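PDB 7DMB: putative methyltransferase from Emericella variicolor, which probably transfers methyl groups from S-adenosylmethionine as a trans-acting partner of a polyketide synthase in calbistrin biosynthesis, and is seen here with S-adenosyl-L-homocysteine bound. Local coordinates for residues Trp66-Ala70 with Lys318-Phe322; Gln72-Lys76 with Val149-Val154; Leu77-Thr83 with Val153-Gly159; Met127-Arg131 with Ile143-Trp147; Leu163-Leu167 with Met323-Leu327. All coordinates share one frame; numbering follows the deposited sequence.

Interaction 1. Residues Trp66-Ala70 with Lys318-Phe322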
# COMPACT_ATOMS: atom_id res chain seq x y z
N TRP A 66 -4.40 2.71 -17.26
CA TRP A 66 -4.90 3.90 -16.59
C TRP A 66 -4.66 5.14 -17.43
O TRP A 66 -5.43 6.09 -17.32
CB TRP A 66 -4.32 4.04 -15.17
CG TRP A 66 -2.96 4.71 -15.02
CD1 TRP A 66 -1.77 4.08 -14.73
CD2 TRP A 66 -2.66 6.11 -15.09
NE1 TRP A 66 -0.76 5.01 -14.65
CE2 TRP A 66 -1.28 6.26 -14.87
CE3 TRP A 66 -3.43 7.26 -15.34
CZ2 TRP A 66 -0.64 7.50 -14.88
CZ3 TRP A 66 -2.79 8.50 -15.36
CH2 TRP A 66 -1.42 8.61 -15.13
N VAL A 67 -3.65 5.14 -18.30
CA VAL A 67 -3.49 6.26 -19.22
C VAL A 67 -4.65 6.31 -20.22
O VAL A 67 -5.18 7.38 -20.54
CB VAL A 67 -2.13 6.18 -19.95
CG1 VAL A 67 -2.12 7.13 -21.18
CG2 VAL A 67 -0.97 6.51 -19.00
N LEU A 68 -5.06 5.15 -20.73
CA LEU A 68 -6.21 5.09 -21.63
C LEU A 68 -7.48 5.60 -20.96
O LEU A 68 -8.20 6.43 -21.52
CB LEU A 68 -6.39 3.67 -22.15
CG LEU A 68 -5.46 3.17 -23.25
CD1 LEU A 68 -5.43 1.62 -23.26
CD2 LEU A 68 -5.92 3.70 -24.61
N CYS A 69 -7.79 5.07 -19.76
CA CYS A 69 -8.95 5.59 -19.02
C CYS A 69 -8.83 7.09 -18.76
O CYS A 69 -9.84 7.81 -18.84
CB CYS A 69 -9.13 4.87 -17.68
SG CYS A 69 -9.02 3.03 -17.72
N ALA A 70 -7.63 7.57 -18.39
CA ALA A 70 -7.47 8.98 -18.06
C ALA A 70 -7.75 9.86 -19.28
O ALA A 70 -8.40 10.90 -19.16
CB ALA A 70 -6.07 9.25 -17.50
N LYS A 318 2.14 7.58 -11.61
CA LYS A 318 0.94 8.20 -11.06
C LYS A 318 -0.27 7.27 -11.03
O LYS A 318 -1.41 7.75 -11.00
CB LYS A 318 0.60 9.47 -11.85
CG LYS A 318 1.15 10.79 -11.29
CD LYS A 318 2.60 10.69 -10.89
CE LYS A 318 2.93 11.72 -9.81
NZ LYS A 318 4.32 11.54 -9.27
N TYR A 319 -0.05 5.95 -11.07
CA TYR A 319 -1.18 5.03 -11.08
C TYR A 319 -1.99 5.15 -9.79
O TYR A 319 -3.22 5.10 -9.81
CB TYR A 319 -0.70 3.59 -11.30
CG TYR A 319 -1.78 2.52 -11.17
CD1 TYR A 319 -2.84 2.47 -12.06
CD2 TYR A 319 -1.73 1.55 -10.16
CE1 TYR A 319 -3.82 1.51 -11.95
CE2 TYR A 319 -2.72 0.57 -10.05
CZ TYR A 319 -3.76 0.56 -10.96
OH TYR A 319 -4.75 -0.39 -10.87
N VAL A 320 -1.31 5.34 -8.66
CA VAL A 320 -2.03 5.46 -7.39
C VAL A 320 -2.75 6.80 -7.31
O VAL A 320 -3.89 6.87 -6.82
CB VAL A 320 -1.07 5.24 -6.20
CG1 VAL A 320 -1.86 5.06 -4.92
CG2 VAL A 320 -0.25 3.98 -6.45
N ASP A 321 -2.13 7.87 -7.80
CA ASP A 321 -2.82 9.15 -7.90
C ASP A 321 -4.11 9.01 -8.70
O ASP A 321 -5.16 9.53 -8.31
CB ASP A 321 -1.93 10.21 -8.55
CG ASP A 321 -0.61 10.37 -7.84
OD1 ASP A 321 -0.43 11.41 -7.17
OD2 ASP A 321 0.23 9.46 -7.95
N PHE A 322 -4.04 8.31 -9.84
CA PHE A 322 -5.24 8.10 -10.64
C PHE A 322 -6.30 7.33 -9.86
O PHE A 322 -7.49 7.66 -9.92
CB PHE A 322 -4.88 7.35 -11.92
CG PHE A 322 -6.07 7.00 -12.75
CD1 PHE A 322 -6.57 7.90 -13.68
CD2 PHE A 322 -6.72 5.77 -12.58
CE1 PHE A 322 -7.68 7.59 -14.43
CE2 PHE A 322 -7.84 5.47 -13.33
CZ PHE A 322 -8.31 6.38 -14.26

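Interaction 2. Residues Gln72-Lys76 with Val149-Val154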
# COMPACT_ATOMS: atom_id res chain seq x y z
N GLN A 72 -9.71 8.97 -21.74
CA GLN A 72 -11.14 8.81 -21.96
C GLN A 72 -11.97 9.62 -20.98
O GLN A 72 -13.15 9.85 -21.24
CB GLN A 72 -11.51 7.32 -21.87
CG GLN A 72 -12.70 6.90 -22.73
CD GLN A 72 -12.39 6.87 -24.21
OE1 GLN A 72 -11.26 7.12 -24.63
NE2 GLN A 72 -13.39 6.56 -25.02
N MET A 73 -11.38 10.04 -19.86
CA MET A 73 -12.11 10.78 -18.84
C MET A 73 -12.16 12.28 -19.09
O MET A 73 -12.97 12.97 -18.45
CB MET A 73 -11.48 10.53 -17.47
CG MET A 73 -11.88 9.21 -16.86
SD MET A 73 -10.64 8.63 -15.70
CE MET A 73 -11.08 9.61 -14.26
N GLN A 74 -11.32 12.80 -19.98
CA GLN A 74 -11.13 14.25 -20.07
C GLN A 74 -12.44 14.96 -20.39
O GLN A 74 -12.86 15.87 -19.67
CB GLN A 74 -10.06 14.57 -21.12
CG GLN A 74 -8.69 14.05 -20.73
CD GLN A 74 -8.23 14.57 -19.37
OE1 GLN A 74 -8.22 15.79 -19.13
NE2 GLN A 74 -7.85 13.65 -18.46
N GLU A 75 -13.11 14.56 -21.48
CA GLU A 75 -14.33 15.27 -21.86
C GLU A 75 -15.43 15.04 -20.84
O GLU A 75 -16.22 15.95 -20.56
CB GLU A 75 -14.78 14.83 -23.26
CG GLU A 75 -15.98 15.65 -23.76
CD GLU A 75 -16.50 15.20 -25.12
OE1 GLU A 75 -15.74 14.56 -25.88
OE2 GLU A 75 -17.67 15.51 -25.43
N LYS A 76 -15.46 13.84 -20.25
CA LYS A 76 -16.45 13.54 -19.22
C LYS A 76 -16.25 14.43 -18.00
O LYS A 76 -17.20 15.01 -17.47
CB LYS A 76 -16.35 12.06 -18.86
CG LYS A 76 -17.67 11.36 -18.65
CD LYS A 76 -17.52 9.86 -18.41
CE LYS A 76 -18.51 9.37 -17.35
NZ LYS A 76 -18.55 7.91 -17.27
N VAL A 149 -13.02 3.49 -12.47
CA VAL A 149 -12.87 4.90 -12.15
C VAL A 149 -13.33 5.75 -13.33
O VAL A 149 -14.12 6.69 -13.18
CB VAL A 149 -11.41 5.21 -11.77
CG1 VAL A 149 -11.14 6.71 -11.91
CG2 VAL A 149 -11.13 4.71 -10.36
N TYR A 150 -12.85 5.41 -14.53
CA TYR A 150 -13.34 6.05 -15.74
C TYR A 150 -14.85 5.93 -15.85
O TYR A 150 -15.56 6.91 -16.11
CB TYR A 150 -12.68 5.42 -16.97
CG TYR A 150 -13.63 5.39 -18.15
CD1 TYR A 150 -13.91 6.56 -18.86
CD2 TYR A 150 -14.28 4.23 -18.53
CE1 TYR A 150 -14.78 6.57 -19.91
CE2 TYR A 150 -15.16 4.23 -19.59
CZ TYR A 150 -15.40 5.41 -20.28
OH TYR A 150 -16.28 5.46 -21.34
N ASP A 151 -15.36 4.72 -15.64
CA ASP A 151 -16.74 4.38 -15.94
C ASP A 151 -17.72 5.02 -14.96
O ASP A 151 -18.91 5.08 -15.26
CB ASP A 151 -16.89 2.86 -15.94
CG ASP A 151 -18.19 2.40 -16.54
OD1 ASP A 151 -18.57 2.87 -17.64
OD2 ASP A 151 -18.84 1.56 -15.90
N ASN A 152 -17.25 5.50 -13.81
CA ASN A 152 -18.13 6.06 -12.79
C ASN A 152 -17.78 7.50 -12.43
O ASN A 152 -18.40 8.05 -11.51
CB ASN A 152 -18.09 5.21 -11.52
CG ASN A 152 -18.65 3.84 -11.72
OD1 ASN A 152 -19.86 3.63 -11.59
ND2 ASN A 152 -17.77 2.89 -12.03
N VAL A 153 -16.82 8.11 -13.11
CA VAL A 153 -16.22 9.34 -12.59
C VAL A 153 -17.27 10.43 -12.38
O VAL A 153 -17.28 11.11 -11.35
CB VAL A 153 -15.06 9.79 -13.50
CG1 VAL A 153 -15.54 10.05 -14.90
CG2 VAL A 153 -14.38 11.01 -12.90
N VAL A 154 -18.19 10.58 -13.33
CA VAL A 154 -19.22 11.62 -13.22
C VAL A 154 -20.13 11.36 -12.03
O VAL A 154 -20.35 12.25 -11.20
CB VAL A 154 -20.03 11.74 -14.53
CG1 VAL A 154 -21.31 12.61 -14.29
CG2 VAL A 154 -19.16 12.34 -15.65

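Interaction 3. Residues Leu77-Thr83 with Val153-Gly159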
# COMPACT_ATOMS: atom_id res chain seq x y z
N LEU A 77 -15.00 14.57 -17.56
CA LEU A 77 -14.71 15.36 -16.37
C LEU A 77 -15.07 16.83 -16.57
O LEU A 77 -15.63 17.47 -15.68
CB LEU A 77 -13.24 15.22 -15.98
CG LEU A 77 -13.01 14.22 -14.84
CD1 LEU A 77 -11.54 14.04 -14.58
CD2 LEU A 77 -13.74 14.69 -13.60
N LYS A 78 -14.78 17.37 -17.76
CA LYS A 78 -14.95 18.80 -17.97
C LYS A 78 -16.42 19.21 -18.00
O LYS A 78 -16.78 20.28 -17.49
CB LYS A 78 -14.24 19.22 -19.26
CG LYS A 78 -12.72 19.08 -19.22
CD LYS A 78 -12.14 19.33 -17.81
CE LYS A 78 -12.05 20.85 -17.49
NZ LYS A 78 -11.32 21.20 -16.24
N SER A 79 -17.29 18.38 -18.57
CA SER A 79 -18.71 18.71 -18.54
C SER A 79 -19.38 18.35 -17.22
O SER A 79 -20.56 18.69 -17.03
CB SER A 79 -19.44 18.02 -19.70
OG SER A 79 -18.93 16.72 -19.93
N ALA A 80 -18.68 17.70 -16.30
CA ALA A 80 -19.28 17.28 -15.04
C ALA A 80 -19.20 18.39 -13.99
O ALA A 80 -18.33 19.26 -14.03
CB ALA A 80 -18.60 16.02 -14.50
N THR A 81 -20.13 18.33 -13.05
CA THR A 81 -20.15 19.24 -11.91
C THR A 81 -19.33 18.62 -10.78
O THR A 81 -19.80 17.72 -10.08
CB THR A 81 -21.58 19.50 -11.46
OG1 THR A 81 -22.33 20.05 -12.55
CG2 THR A 81 -21.60 20.48 -10.29
N CYS A 82 -18.10 19.10 -10.60
CA CYS A 82 -17.28 18.72 -9.46
C CYS A 82 -17.85 19.33 -8.19
O CYS A 82 -17.74 20.54 -7.96
CB CYS A 82 -15.83 19.16 -9.68
SG CYS A 82 -15.00 18.12 -10.87
N THR A 83 -18.45 18.49 -7.34
CA THR A 83 -19.25 18.96 -6.22
C THR A 83 -18.46 19.23 -4.96
O THR A 83 -19.00 19.82 -4.02
CB THR A 83 -20.35 17.96 -5.91
OG1 THR A 83 -19.77 16.66 -5.76
CG2 THR A 83 -21.38 17.95 -7.01
N VAL A 153 -16.82 8.11 -13.11
CA VAL A 153 -16.22 9.34 -12.59
C VAL A 153 -17.27 10.43 -12.38
O VAL A 153 -17.28 11.11 -11.35
CB VAL A 153 -15.06 9.79 -13.50
CG1 VAL A 153 -15.54 10.05 -14.90
CG2 VAL A 153 -14.38 11.01 -12.90
N VAL A 154 -18.19 10.58 -13.33
CA VAL A 154 -19.22 11.62 -13.22
C VAL A 154 -20.13 11.36 -12.03
O VAL A 154 -20.35 12.25 -11.20
CB VAL A 154 -20.03 11.74 -14.53
CG1 VAL A 154 -21.31 12.61 -14.29
CG2 VAL A 154 -19.16 12.34 -15.65
N ASP A 155 -20.66 10.14 -11.91
CA ASP A 155 -21.43 9.79 -10.72
C ASP A 155 -20.63 10.02 -9.44
O ASP A 155 -21.21 10.33 -8.40
CB ASP A 155 -21.88 8.33 -10.76
CG ASP A 155 -23.08 8.11 -11.66
OD1 ASP A 155 -23.61 9.10 -12.20
OD2 ASP A 155 -23.48 6.94 -11.84
N ILE A 156 -19.31 9.88 -9.51
CA ILE A 156 -18.51 10.07 -8.30
C ILE A 156 -18.34 11.56 -8.00
O ILE A 156 -18.65 12.02 -6.90
CB ILE A 156 -17.16 9.33 -8.41
CG1 ILE A 156 -17.39 7.81 -8.50
CG2 ILE A 156 -16.24 9.70 -7.23
CD1 ILE A 156 -16.18 7.02 -8.96
N VAL A 157 -17.87 12.35 -8.98
CA VAL A 157 -17.65 13.77 -8.69
C VAL A 157 -18.95 14.52 -8.50
O VAL A 157 -18.95 15.61 -7.92
CB VAL A 157 -16.81 14.50 -9.76
CG1 VAL A 157 -15.47 13.80 -9.99
CG2 VAL A 157 -17.62 14.64 -11.06
N GLU A 158 -20.07 13.98 -8.97
CA GLU A 158 -21.34 14.63 -8.71
C GLU A 158 -22.04 14.11 -7.46
O GLU A 158 -23.19 14.51 -7.20
CB GLU A 158 -22.24 14.51 -9.93
CG GLU A 158 -21.59 15.16 -11.16
CD GLU A 158 -22.56 15.48 -12.27
OE1 GLU A 158 -23.73 15.00 -12.25
OE2 GLU A 158 -22.15 16.22 -13.19
N GLY A 159 -21.39 13.24 -6.68
CA GLY A 159 -21.92 12.85 -5.38
C GLY A 159 -23.05 11.86 -5.40
O GLY A 159 -23.82 11.79 -4.44
O HOH W 1 -23.62 18.53 -13.91

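Interaction 4. Residues Met127-Arg131 with Ile143-Trp147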
# COMPACT_ATOMS: atom_id res chain seq x y z
N MET A 127 -9.37 -0.46 -24.29
CA MET A 127 -9.62 -0.68 -22.87
C MET A 127 -10.31 -2.02 -22.63
O MET A 127 -9.95 -2.77 -21.72
CB MET A 127 -10.45 0.47 -22.29
CG MET A 127 -9.66 1.79 -22.05
SD MET A 127 -10.74 3.26 -22.09
CE MET A 127 -11.44 3.18 -20.45
N ASN A 128 -11.28 -2.38 -23.49
CA ASN A 128 -12.00 -3.62 -23.25
C ASN A 128 -11.17 -4.85 -23.61
O ASN A 128 -11.34 -5.91 -22.98
CB ASN A 128 -13.33 -3.59 -24.00
CG ASN A 128 -14.32 -2.66 -23.33
OD1 ASN A 128 -14.37 -2.58 -22.10
ND2 ASN A 128 -15.09 -1.93 -24.13
N GLU A 129 -10.27 -4.71 -24.59
CA GLU A 129 -9.31 -5.77 -24.87
C GLU A 129 -8.37 -6.01 -23.68
O GLU A 129 -7.94 -7.14 -23.45
CB GLU A 129 -8.49 -5.40 -26.11
CG GLU A 129 -8.94 -6.07 -27.40
CD GLU A 129 -8.76 -5.17 -28.63
OE1 GLU A 129 -7.82 -4.33 -28.64
OE2 GLU A 129 -9.56 -5.31 -29.58
N MET A 130 -8.02 -4.95 -22.94
CA MET A 130 -7.11 -5.14 -21.82
C MET A 130 -7.82 -5.82 -20.64
O MET A 130 -7.25 -6.71 -20.00
CB MET A 130 -6.51 -3.80 -21.42
CG MET A 130 -5.63 -3.21 -22.52
SD MET A 130 -4.50 -1.95 -21.90
CE MET A 130 -3.87 -2.82 -20.47
N ARG A 131 -9.08 -5.44 -20.39
CA ARG A 131 -9.88 -6.14 -19.40
C ARG A 131 -10.04 -7.61 -19.75
O ARG A 131 -9.82 -8.49 -18.91
CB ARG A 131 -11.25 -5.48 -19.28
CG ARG A 131 -11.14 -4.02 -18.92
CD ARG A 131 -12.46 -3.32 -19.10
NE ARG A 131 -13.44 -3.73 -18.10
CZ ARG A 131 -14.75 -3.74 -18.31
NH1 ARG A 131 -15.23 -3.38 -19.49
NH2 ARG A 131 -15.58 -4.12 -17.34
N ILE A 143 -6.43 -3.79 -13.64
CA ILE A 143 -6.94 -3.32 -14.93
C ILE A 143 -8.39 -2.89 -14.83
O ILE A 143 -8.78 -1.86 -15.40
CB ILE A 143 -6.76 -4.42 -15.99
CG1 ILE A 143 -5.27 -4.74 -16.18
CG2 ILE A 143 -7.41 -4.02 -17.33
CD1 ILE A 143 -4.43 -3.52 -16.50
N GLU A 144 -9.19 -3.66 -14.09
CA GLU A 144 -10.60 -3.36 -13.91
C GLU A 144 -10.81 -2.13 -13.06
O GLU A 144 -11.79 -1.41 -13.25
CB GLU A 144 -11.31 -4.56 -13.25
CG GLU A 144 -12.82 -4.45 -13.25
CD GLU A 144 -13.41 -4.66 -14.64
OE1 GLU A 144 -12.63 -4.91 -15.59
OE2 GLU A 144 -14.64 -4.59 -14.78
N GLY A 145 -9.91 -1.90 -12.09
CA GLY A 145 -10.00 -0.77 -11.20
C GLY A 145 -10.05 0.55 -11.94
O GLY A 145 -10.99 1.33 -11.82
N PRO A 146 -9.01 0.83 -12.72
CA PRO A 146 -9.03 2.09 -13.49
C PRO A 146 -10.22 2.19 -14.45
O PRO A 146 -10.81 3.28 -14.58
CB PRO A 146 -7.68 2.08 -14.24
CG PRO A 146 -7.14 0.68 -14.09
CD PRO A 146 -7.73 0.11 -12.83
N TRP A 147 -10.61 1.09 -15.07
CA TRP A 147 -11.80 1.10 -15.92
C TRP A 147 -13.02 1.60 -15.15
O TRP A 147 -13.77 2.47 -15.62
CB TRP A 147 -12.08 -0.30 -16.49
CG TRP A 147 -13.50 -0.40 -16.95
CD1 TRP A 147 -14.57 -0.86 -16.23
CD2 TRP A 147 -14.02 0.06 -18.19
NE1 TRP A 147 -15.72 -0.73 -16.97
CE2 TRP A 147 -15.40 -0.18 -18.18
CE3 TRP A 147 -13.44 0.64 -19.33
CZ2 TRP A 147 -16.22 0.13 -19.26
CZ3 TRP A 147 -14.26 0.95 -20.41
CH2 TRP A 147 -15.63 0.70 -20.37

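Interaction 5. Residues Leu163-Leu167 with Met323-Leu327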
# COMPACT_ATOMS: atom_id res chain seq x y z
N LEU A 163 -16.51 6.36 -4.44
CA LEU A 163 -15.41 5.60 -5.04
C LEU A 163 -15.22 4.25 -4.35
O LEU A 163 -15.09 3.22 -5.02
CB LEU A 163 -14.11 6.40 -4.97
CG LEU A 163 -12.88 5.69 -5.57
CD1 LEU A 163 -13.05 5.46 -7.07
CD2 LEU A 163 -11.59 6.46 -5.30
N VAL A 164 -15.14 4.24 -3.02
CA VAL A 164 -14.86 2.99 -2.30
C VAL A 164 -15.90 1.94 -2.63
O VAL A 164 -15.57 0.77 -2.85
CB VAL A 164 -14.78 3.24 -0.77
CG1 VAL A 164 -14.60 1.91 -0.03
CG2 VAL A 164 -13.64 4.18 -0.44
N LYS A 165 -17.18 2.34 -2.67
CA LYS A 165 -18.23 1.41 -3.07
C LYS A 165 -17.98 0.86 -4.47
O LYS A 165 -18.08 -0.35 -4.71
CB LYS A 165 -19.59 2.10 -3.01
CG LYS A 165 -20.75 1.12 -3.12
CD LYS A 165 -21.85 1.62 -4.04
CE LYS A 165 -22.89 0.53 -4.25
NZ LYS A 165 -24.26 1.09 -4.41
N VAL A 166 -17.63 1.76 -5.40
CA VAL A 166 -17.28 1.35 -6.76
C VAL A 166 -16.17 0.31 -6.73
O VAL A 166 -16.24 -0.71 -7.42
CB VAL A 166 -16.90 2.59 -7.59
CG1 VAL A 166 -16.06 2.18 -8.81
CG2 VAL A 166 -18.15 3.34 -8.00
N LEU A 167 -15.16 0.52 -5.89
CA LEU A 167 -14.04 -0.41 -5.87
C LEU A 167 -14.33 -1.67 -5.06
O LEU A 167 -13.63 -2.67 -5.23
CB LEU A 167 -12.78 0.28 -5.34
CG LEU A 167 -12.31 1.51 -6.14
CD1 LEU A 167 -10.96 2.05 -5.63
CD2 LEU A 167 -12.22 1.18 -7.61
N MET A 323 -5.88 6.31 -9.10
CA MET A 323 -6.84 5.36 -8.55
C MET A 323 -7.54 5.90 -7.32
O MET A 323 -8.72 5.60 -7.09
CB MET A 323 -6.14 4.04 -8.21
CG MET A 323 -5.95 3.12 -9.40
SD MET A 323 -7.48 2.76 -10.28
CE MET A 323 -8.48 2.11 -8.93
N VAL A 324 -6.84 6.66 -6.50
CA VAL A 324 -7.39 7.11 -5.22
C VAL A 324 -7.50 8.63 -5.13
O VAL A 324 -7.98 9.14 -4.12
CB VAL A 324 -6.58 6.55 -4.04
CG1 VAL A 324 -6.45 5.03 -4.16
CG2 VAL A 324 -5.23 7.16 -4.03
N GLY A 325 -7.13 9.36 -6.18
CA GLY A 325 -7.23 10.81 -6.16
C GLY A 325 -8.63 11.34 -5.95
O GLY A 325 -8.80 12.48 -5.52
N LEU A 326 -9.65 10.54 -6.25
CA LEU A 326 -11.02 10.99 -6.05
C LEU A 326 -11.42 11.00 -4.58
O LEU A 326 -12.52 11.48 -4.26
CB LEU A 326 -11.97 10.11 -6.88
CG LEU A 326 -11.98 10.37 -8.40
CD1 LEU A 326 -12.73 9.27 -9.16
CD2 LEU A 326 -12.57 11.75 -8.73
N LEU A 327 -10.55 10.51 -3.67
CA LEU A 327 -10.77 10.60 -2.22
C LEU A 327 -10.14 11.88 -1.65
O LEU A 327 -9.00 12.23 -2.02
CB LEU A 327 -10.18 9.39 -1.51
CG LEU A 327 -10.64 8.07 -2.12
CD1 LEU A 327 -9.96 6.88 -1.43
CD2 LEU A 327 -12.16 8.00 -2.01

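Interaction 1. Residues Trp66-Ala70 with Lys318-Phe322
An aromatic cluster of Trp66, Tyr319 and Phe322 joins the long helix 56-79 to the first turn of helix 319-324. The indole of Trp66 lies broadside to that turn, so one of its faces receives Tyr319 CA, which sits 3.9 Å from the centroid of the five-membered ring as a CH-pi contact. Phe322 CB and Lys318 O lie over the same face, also toward its rim, while Val67 CG2 of its own helix backs the other. Trp66 CD1 meets Tyr319 CD1 at 3.3 Å, approaching the phenol at its edge. Farther along the indole, Trp66 CE3 reaches Phe322 CD1 at 3.6 Å, the two ring planes inclined by 34°. The indole gets there because Trp66 CG stands between the backbone N and the carbonyl carbon (chi1 85°). Trp66 CB in turn lies over a face of the Phe322 ring, and Cys69 CB and Ala70 CB close on that ring's far end, Ala70 CB lying 3.8 Å from Phe322 CE1. No hydrogen bond crosses the contact. Pro146 and Val149 of helix 140-157 also pack on Phe322, so the aromatic cluster fills the junction of helices 56-79, 140-157 and 319-324, as buried aromatic clusters do between packed helices.

Interaction 2. Residues Gln72-Lys76 with Val149-Val154
Lys76, extended at chi2 (175°) and mildly bent at chi3, carries its methylenes along Val154 and Val153, whereas Met73 turns at chi3 (81°) to set its methyl between Val149 and Val153. The two short helical segments are almost parallel, their axes 9.6 Å apart. Met73 CE lies 3.7 Å from Val149 CG1 and 3.8 Å from Val153 CG2, the two valines being one turn apart. Nearer the backbone of the same side chain, Met73 CG lies in the plane of the Tyr150 ring at its edge and 3.7 Å from Tyr150 CA. Gln72 runs alongside that tyrosine, with Gln72 CG 3.5 Å from Tyr150 CE1; its amide is turned away to Arg123 and to the backbone of Asp120. The methylenes of Lys76 press on Val154, and Lys76 CG and CE both approach Val154 CG2 more tightly than ordinary van der Waals contact. Beyond them Lys76 NZ makes a weak hydrogen bond of 3.4 Å to Tyr150 O. The ammonium also stands over the Tyr150 ring, but at a range where any cation-pi attraction is slight. Apolar packing therefore does most of the joining, and the lysine contributes chiefly through its aliphatic length; its charge, with the carboxylate of Asp151 some way off, probably adds only a modest electrostatic pull.

Interaction 3. Residues Leu77-Thr83 with Val153-Gly159
The carboxylate of Glu158 is the flat group of this contact: Thr81 N meets Glu158 OE2 at 2.9 Å on the anti side, 22° out of the carboxylate plane. The N-H points almost straight at the oxygen, at 176°. A water donates to the same OE2 and also lies close to Thr81 OG1, while the other oxygen, Glu158 OE1, is taken by a salt bridge to Arg160. Glu158 is thus held at both oxygens, and its chain, extended beyond CG, runs alongside the backbone of Thr81. The second anchor is the carbonyl of Val157, in the last turn of helix 140-157. Val157 O accepts firmly from Thr83 N at 3.0 Å, nearly head-on to the carbonyl. The hydroxyl of the same threonine turns to this oxygen too, but the 2.5 Å between Thr83 OG1 and Val157 O is suspiciously short and its exact geometry doubtful. Next to these polar links the packing is apolar. Ala80 CB fits against Val157 CG2 at 3.8 Å and Val154 CG2 at 3.9 Å, and Leu77 CD2 meets Val153 CG2 at 3.8 Å. Just beyond, Gly159, with positive phi, is the C' residue of the Schellman motif that ends the helix. The loop leaving helix 56-79 is thereby fastened to the C-terminal end of helix 140-157, while helix 85-101 flanks both, with Leu94 on Leu77, Phe87 on Val157 and Arg91 bonded to the carbonyls of Leu77 and Ala80.

Interaction 4. Residues Met127-Arg131 with Ile143-Trp147
Arg131 lays its guanidinium flat on the indole of Trp147, the planes only 7° apart and the centres 3.5 Å from each other, in a cation-pi stack across two roughly antiparallel helices. Arg131 CZ stands over the five-membered ring, whereas Arg131 NH1 reaches toward the benzo half and Arg131 CD adds a CH-pi contact over the same face. A bend at chi3 (71°) turns the end of the otherwise extended arginine chain across the indole. In its own plane the guanidinium is gripped at its edge by Glu144, side-on and bidentate: Arg131 NE to Glu144 OE1 at 2.9 Å and Arg131 NH2 to Glu144 OE2 at 2.8 Å. Both bonds are close to straight, and both carboxylate oxygens are met on their syn sides, although the carboxylate is tilted by 30° from the guanidinium. A third in-plane partner comes from the preceding turn of the arginine's own helix, Asn128 OD1, which accepts from Arg131 NH1 at 2.9 Å and itself hangs over the indole face near its rim. Met127 arrives at about a right angle to Trp147, with Met127 CE 3.4 Å from Trp147 CE3. Deeper in, Ile143 CG2 packs against the backbone at Met130 and Arg131, and Ile143 CD1 lies 4.1 Å from Met130 CE. With three hydrogen bonds round its rim and an aromatic ring on a face, the guanidinium has little freedom to rotate, and its positive charge is probably balanced largely by Glu144, with a further cation-pi contribution from the indole.

Interaction 5. Residues Leu163-Leu167 with Met323-Leu327
The short helix 163-168, which follows helix 140-157 in the chain, packs through its leucines on residues 323-327, which include the type I beta turn Val324-Leu327. Leu163 carries most of the contact. With its CG anti to the backbone N (chi1 180°), it brings one methyl against the turn and the residue before it: Leu163 CD2 lies 3.5 Å from Met323 O, 4.0 Å from Leu326 CB and 3.7 Å from Leu327 CD2. The Leu163 and Leu327 side chains cross at about a right angle, and Leu327 CD2 also lies 3.9 Å from Leu163 CB. Val164 touches the same methyl only loosely. One turn on, Leu167 presents both methyls to Met323 CE, each 4.1 Å away; the thioether is folded at chi2 (-55°) and again at chi3, which curls the methyl back toward the leucine. The beta turn is closed by its own bond from Leu327 N to Val324 O. No hydrogen bond crosses between the segments, and the join is made by van der Waals contact, almost all of it between apolar side chains. Pro146, Val149 and Val157 of helix 140-157 pack behind Met323, Leu163 and Leu326 respectively. The side chain of Val324 is about 8 Å from bound S-adenosyl-L-homocysteine, and this is helix packing on a beta turn, between the helical region and the cofactor pocket of the methyltransferase.

Overall arrangement
Helix 140-157 is the common thread: it supplies one segment each to interactions 2, 3 and 4 and packs against both of the others. Interactions 2 and 3 follow one another along helices 56-79 and 140-157, their centres 8 Å apart. Phe322 ties interaction 1 to interaction 2, its CE1 3.4 Å from Met73 SD, and to interaction 4, its CE2 3.5 Å from Pro146 CB. Met127 CE connects interactions 4 and 2, lying 3.6 Å from Tyr150 CD2. Interactions 1 and 5 use adjoining parts of the 318-327 region. Interaction 5 comes nearest S-adenosyl-L-homocysteine, whereas the Tyr319 side chain of interaction 1 is about 13 Å from it; interactions 1 to 4 lie away from the annotated sites.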